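Local coordinates for protein Mn transporter subunit (Synechocystis sp. PCC 6803, PDB 3UJP) that binds manganese and probably delivers it, as the periplasmic solute-binding subunit, to an ABC transporter, at residues P72-I75 and V76-Q79. Sequence-based numbering, arbitrary orientation.
Sequences PSDI and VKAQ
Asp74 and Lys77 form an i to i+3 salt bridge within one short helix, residues 72-80, which leads into strand 83-86 of the four-stranded parallel sheet in the N-terminal lobe of this zinc-uptake-family solute-binding protein. Asp74 OD2 lies 3.6 Å from Lys77 NZ, a long pairing, and the two side chains run alongside each other in the same direction. The bend at chi3 of Lys77 (-71°) turns its ammonium back toward the carboxylate. Backbone i to i+4 hydrogen bonds establish the helix: Val76 N donates to Pro72 O at 2.6 Å (N-H...O 155°). Ala78 N donates to Asp74 O at 3.1 Å, and the bond from Gln79 N to Ile75 O is weak. With chi1 near 28° and the chain extended beyond CG, the Gln79 side chain lies alongside Ile75 O, its CD 3.4 Å away. Replacing Gln79 by alanine removes the amide, and would probably leave Ile75 O without that flank and lose the packing on Lys173 of the third subunit. Phe98 of helix 95-100 packs against Asp74, Ile75 and Ala78. Tyr68 OH holds Asp74 OD1 and Thr71 OG1 weakly bonds OD2, so this buried carboxylate probably stays ionised and balances Lys77, whose ammonium lies close to like-charged Arg60.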
loop_
_atom_site.group_PDB
_atom_site.type_symbol
_atom_site.label_atom_id
_atom_site.label_comp_id
_atom_site.label_asym_id
_atom_site.label_seq_id
_atom_site.Cartn_x
_atom_site.Cartn_y
_atom_site.Cartn_z
ATOM N N PRO A 72 7.228 -11.661 18.047
ATOM C CA PRO A 72 7.984 -12.439 17.049
ATOM C C PRO A 72 7.575 -12.119 15.608
ATOM O O PRO A 72 8.418 -12.241 14.712
ATOM C CB PRO A 72 7.656 -13.897 17.407
ATOM C CG PRO A 72 6.889 -13.835 18.738
ATOM C CD PRO A 72 6.222 -12.498 18.726
ATOM N N SER A 73 6.313 -11.726 15.402
ATOM C CA SER A 73 5.871 -11.121 14.138
ATOM C C SER A 73 6.811 -9.984 13.772
ATOM O O SER A 73 7.203 -9.831 12.616
ATOM C CB SER A 73 4.462 -10.544 14.253
ATOM O OG SER A 73 3.572 -11.464 14.851
ATOM N N ASP A 74 7.158 -9.172 14.760
ATOM C CA ASP A 74 8.169 -8.153 14.544
ATOM C C ASP A 74 9.408 -8.804 13.943
ATOM O O ASP A 74 9.918 -8.338 12.923
ATOM C CB ASP A 74 8.519 -7.422 15.848
ATOM C CG ASP A 74 7.389 -6.535 16.353
ATOM O OD1 ASP A 74 7.643 -5.770 17.302
ATOM O OD2 ASP A 74 6.259 -6.585 15.814
ATOM N N ILE A 75 9.878 -9.891 14.564
ATOM C CA ILE A 75 11.103 -10.548 14.099
ATOM C C ILE A 75 10.890 -11.201 12.749
ATOM O O ILE A 75 11.796 -11.210 11.905
ATOM C CB ILE A 75 11.650 -11.605 15.073
ATOM C CG1 ILE A 75 11.733 -11.049 16.491
ATOM C CG2 ILE A 75 13.036 -12.025 14.635
ATOM C CD1 ILE A 75 13.157 -10.847 16.979
ATOM N N VAL A 76 9.696 -11.749 12.546
ATOM C CA VAL A 76 9.359 -12.329 11.251
ATOM C C VAL A 76 9.514 -11.265 10.162
ATOM O O VAL A 76 10.230 -11.485 9.179
ATOM C CB VAL A 76 7.945 -13.023 11.226
ATOM C CG1 VAL A 76 6.814 -12.019 10.993
ATOM C CG2 VAL A 76 7.900 -14.093 10.156
ATOM N N LYS A 77 8.871 -10.108 10.362
ATOM C CA LYS A 77 8.939 -9.006 9.400
ATOM C C LYS A 77 10.374 -8.722 9.067
ATOM O O LYS A 77 10.801 -8.957 7.959
ATOM C CB LYS A 77 8.262 -7.742 9.926
ATOM C CG LYS A 77 6.732 -7.779 9.835
ATOM C CD LYS A 77 6.080 -6.513 10.421
ATOM C CE LYS A 77 6.196 -6.470 11.956
ATOM N NZ LYS A 77 5.685 -5.203 12.592
ATOM N N ALA A 78 11.126 -8.257 10.047
ATOM C CA ALA A 78 12.551 -7.969 9.870
ATOM C C ALA A 78 13.340 -8.869 8.893
ATOM O O ALA A 78 14.061 -8.359 8.025
ATOM C CB ALA A 78 13.246 -7.928 11.226
ATOM N N GLN A 79 13.240 -10.188 9.041
ATOM C CA GLN A 79 14.016 -11.094 8.186
ATOM C C GLN A 79 13.548 -11.090 6.724
ATOM O O GLN A 79 14.289 -11.503 5.820
ATOM C CB GLN A 79 14.022 -12.508 8.764
ATOM C CG GLN A 79 12.795 -12.835 9.604
ATOM C CD GLN A 79 13.023 -14.026 10.514
ATOM O OE1 GLN A 79 12.091 -14.774 10.837
ATOM N NE2 GLN A 79 14.269 -14.212 10.936
#